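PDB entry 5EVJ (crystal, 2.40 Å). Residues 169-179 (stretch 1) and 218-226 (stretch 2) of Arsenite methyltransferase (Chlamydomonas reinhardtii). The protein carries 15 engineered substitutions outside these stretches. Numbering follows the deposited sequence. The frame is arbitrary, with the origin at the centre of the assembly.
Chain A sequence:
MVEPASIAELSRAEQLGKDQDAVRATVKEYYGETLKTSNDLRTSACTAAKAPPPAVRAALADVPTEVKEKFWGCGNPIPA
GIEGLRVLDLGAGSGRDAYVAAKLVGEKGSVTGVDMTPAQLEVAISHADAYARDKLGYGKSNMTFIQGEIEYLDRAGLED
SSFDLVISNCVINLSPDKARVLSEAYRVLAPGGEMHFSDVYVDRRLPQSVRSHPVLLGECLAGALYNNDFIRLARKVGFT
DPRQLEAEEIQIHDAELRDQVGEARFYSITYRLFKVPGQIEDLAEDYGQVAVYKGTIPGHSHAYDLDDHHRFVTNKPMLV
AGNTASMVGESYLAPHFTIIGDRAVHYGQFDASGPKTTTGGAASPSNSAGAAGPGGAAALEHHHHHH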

# COMPACT_ATOMS: atom_id res chain seq x y z
N ASN A 169 -6.01 -2.25 4.16
CA ASN A 169 -7.07 -2.51 3.20
C ASN A 169 -8.38 -1.90 3.67
O ASN A 169 -9.09 -2.49 4.50
N CYS A 170 -8.65 -0.67 3.22
CA CYS A 170 -9.95 -0.01 3.44
C CYS A 170 -10.30 0.13 4.87
O CYS A 170 -11.43 -0.20 5.21
N VAL A 171 -9.37 0.57 5.70
CA VAL A 171 -9.65 0.86 7.10
C VAL A 171 -9.17 2.27 7.48
O VAL A 171 -9.46 2.76 8.56
N ILE A 172 -8.45 2.94 6.60
CA ILE A 172 -7.93 4.22 7.02
C ILE A 172 -8.97 5.34 7.00
O ILE A 172 -8.86 6.31 7.76
N ASN A 173 -10.00 5.20 6.18
CA ASN A 173 -11.08 6.20 6.19
C ASN A 173 -11.83 6.22 7.48
O ASN A 173 -12.59 7.14 7.75
N LEU A 174 -11.66 5.18 8.29
CA LEU A 174 -12.40 5.10 9.54
C LEU A 174 -11.58 5.63 10.67
O LEU A 174 -12.09 5.88 11.74
N SER A 175 -10.30 5.83 10.44
CA SER A 175 -9.48 6.44 11.46
C SER A 175 -10.08 7.78 11.93
O SER A 175 -10.51 8.58 11.12
N PRO A 176 -10.07 8.01 13.27
CA PRO A 176 -10.34 9.33 13.83
C PRO A 176 -9.13 10.27 13.73
O PRO A 176 -9.24 11.45 14.11
N ASP A 177 -7.99 9.75 13.26
CA ASP A 177 -6.77 10.57 13.15
C ASP A 177 -5.92 10.05 11.99
O ASP A 177 -4.82 9.59 12.20
N LYS A 178 -6.45 10.07 10.78
CA LYS A 178 -5.67 9.80 9.57
C LYS A 178 -4.21 10.24 9.60
O LYS A 178 -3.34 9.46 9.29
N ALA A 179 -3.96 11.47 10.03
CA ALA A 179 -2.62 12.03 10.02
C ALA A 179 -1.69 11.19 10.89
O ALA A 179 -0.52 10.93 10.54
N GLY A 218 -22.55 3.43 2.31
CA GLY A 218 -21.55 2.86 1.41
C GLY A 218 -20.76 1.71 2.01
O GLY A 218 -20.86 0.57 1.53
N GLU A 219 -19.98 2.03 3.04
CA GLU A 219 -19.20 1.09 3.86
C GLU A 219 -18.22 1.87 4.75
O GLU A 219 -17.56 1.27 5.60
N CYS A 220 -18.16 3.19 4.55
CA CYS A 220 -17.05 4.08 4.95
C CYS A 220 -16.78 5.02 3.78
O CYS A 220 -15.68 5.56 3.61
N LEU A 221 -17.81 5.17 2.95
CA LEU A 221 -17.80 6.12 1.85
C LEU A 221 -17.95 7.54 2.40
O LEU A 221 -17.44 8.50 1.82
N ALA A 222 -18.66 7.67 3.51
CA ALA A 222 -18.56 8.87 4.33
C ALA A 222 -17.14 8.88 4.90
O ALA A 222 -16.59 7.82 5.27
N GLY A 223 -16.51 10.05 4.95
CA GLY A 223 -15.10 10.09 5.40
C GLY A 223 -14.03 9.61 4.39
O GLY A 223 -12.85 9.67 4.70
N ALA A 224 -14.45 9.11 3.22
CA ALA A 224 -13.58 8.99 2.06
C ALA A 224 -13.23 10.43 1.66
O ALA A 224 -14.13 11.26 1.53
N LEU A 225 -11.94 10.72 1.54
CA LEU A 225 -11.43 12.03 1.15
C LEU A 225 -11.37 12.24 -0.38
O LEU A 225 -11.23 11.29 -1.18
N TYR A 226 -11.53 13.51 -0.75
CA TYR A 226 -11.09 14.01 -2.02
C TYR A 226 -9.64 13.48 -2.25
O TYR A 226 -8.72 13.74 -1.46

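What does the start of stretch 2 bring to the contact? G218 lies beyond the reach of stretch 1, so the contact begins with E219. Its CA-to-CB bond runs sideways, but a p rotamer at chi1 and a t rotamer at chi2 carry the carboxylate inward, until E219 OE1 lies 3.5 Å from C170 SG. That oxygen is buried by the contact without a polar partner in the model. C170 points toward stretch 2 with chi1 at -116°, between wells, and the residue is covalently bonded to a group elsewhere in the structure. E219 and C220 are both poorly ordered, so the fine detail here deserves caution.

How does C220 fill the space beside it? Its CA-to-CB bond points toward stretch 1, and the side chain, in the p rotamer, packs against L174, with C220 CB 3.8 Å from L174 CD1. L174 leaves its backbone sideways, yet its m, p conformation brings the end of the side chain nearer, so that carbon meets carbon in an apolar contact. The backbone of C220 also approaches N173, whose OD1 lies 3.6 Å from C220 O; two carbonyl oxygens cannot hydrogen-bond to each other, so this is simply proximity. L221, by contrast, points away.

How does N173 meet the turn? L221 to A224 form a type II beta turn, closed by a weak bond from A224 N to L221 O, 3.4 Å. G223 has no side chain and a positive phi of 76°, where a CB would be jammed against the preceding carbonyl oxygen; such a CB would also point toward stretch 1. N173, in the m rotamer, meets this turn: its CB lies 3.8 Å from G223 O, and its OD1 is 3.3 Å from A224 CA and 3.5 Å from A224 CB. The methyl group thus touches stretch 1 even though A224 points away overall.

What joins L225 and the lysine to this arrangement? K178 points toward stretch 2 and, with chi1 at -96° and the remaining chi angles t, extends its amine to the turn. K178 NZ makes a weak hydrogen bond to G223 O at 3.4 Å and sits 3.1 Å from L225 CG, a tight approach to a side chain in the m, t rotamer. One water links both stretches, accepting from L225 N at 2.8 Å and, more weakly, from N173 ND2 at 2.8 Å and K178 NZ at 3.4 Å. Y226 makes no contact with stretch 1.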

# COMPACT_ATOMS: atom_id res chain seq x y z
CB ASN A 169 -7.15 -4.01 2.96
CG ASN A 169 -8.00 -4.37 1.76
OD1 ASN A 169 -8.80 -3.55 1.30
ND2 ASN A 169 -7.88 -5.61 1.27
CB CYS A 170 -11.08 -0.84 2.83
SG CYS A 170 -12.00 -0.07 1.48
CB VAL A 171 -8.98 -0.12 8.12
CG1 VAL A 171 -9.54 -1.57 8.11
CG2 VAL A 171 -7.45 -0.08 8.03
CB ILE A 172 -6.60 4.54 6.31
CG1 ILE A 172 -5.66 3.34 6.49
CG2 ILE A 172 -6.00 5.85 6.82
CD1 ILE A 172 -4.21 3.54 6.09
CB ASN A 173 -12.10 5.99 5.05
CG ASN A 173 -11.50 6.22 3.64
OD1 ASN A 173 -12.20 6.02 2.64
ND2 ASN A 173 -10.21 6.62 3.55
CB LEU A 174 -12.87 3.67 9.82
CG LEU A 174 -13.77 3.11 8.72
CD1 LEU A 174 -12.88 2.74 7.56
CD2 LEU A 174 -14.49 1.87 9.22
CB SER A 175 -8.06 6.67 10.98
OG SER A 175 -7.33 7.41 11.97
CB PRO A 176 -10.60 9.02 15.32
CG PRO A 176 -9.81 7.76 15.58
CD PRO A 176 -10.02 6.96 14.32
CB ASP A 177 -6.00 10.56 14.48
CG ASP A 177 -4.98 11.68 14.57
OD1 ASP A 177 -4.74 12.32 13.52
OD2 ASP A 177 -4.43 11.97 15.68
CB LYS A 178 -6.34 10.40 8.39
CG LYS A 178 -7.19 9.40 7.68
CD LYS A 178 -8.11 10.10 6.74
CE LYS A 178 -8.73 9.09 5.83
NZ LYS A 178 -9.45 9.90 4.82
CB ALA A 179 -2.64 13.52 10.48
CB GLU A 219 -18.43 0.07 3.00
CG GLU A 219 -17.33 0.66 2.14
CD GLU A 219 -16.40 -0.39 1.55
OE1 GLU A 219 -15.34 -0.66 2.15
OE2 GLU A 219 -16.74 -0.94 0.47
CB CYS A 220 -15.77 3.29 5.18
SG CYS A 220 -15.11 2.56 3.66
CB LEU A 221 -18.91 5.78 0.84
CG LEU A 221 -18.62 4.87 -0.38
CD1 LEU A 221 -18.10 3.49 -0.06
CD2 LEU A 221 -19.87 4.73 -1.24
CB ALA A 222 -19.59 8.83 5.44
CB ALA A 224 -14.28 8.27 0.93
CB LEU A 225 -9.98 12.20 1.69
CG LEU A 225 -9.66 12.48 3.18
CD1 LEU A 225 -8.23 12.94 3.39
CD2 LEU A 225 -10.55 13.55 3.80
CB TYR A 226 -11.17 15.54 -1.99
CG TYR A 226 -10.60 16.20 -3.23
CD1 TYR A 226 -10.62 15.56 -4.54
CD2 TYR A 226 -10.02 17.47 -3.12
CE1 TYR A 226 -10.09 16.21 -5.67
CE2 TYR A 226 -9.47 18.11 -4.25
CZ TYR A 226 -9.50 17.52 -5.50
OH TYR A 226 -8.94 18.30 -6.53
O HOH W 1 -10.06 8.65 1.69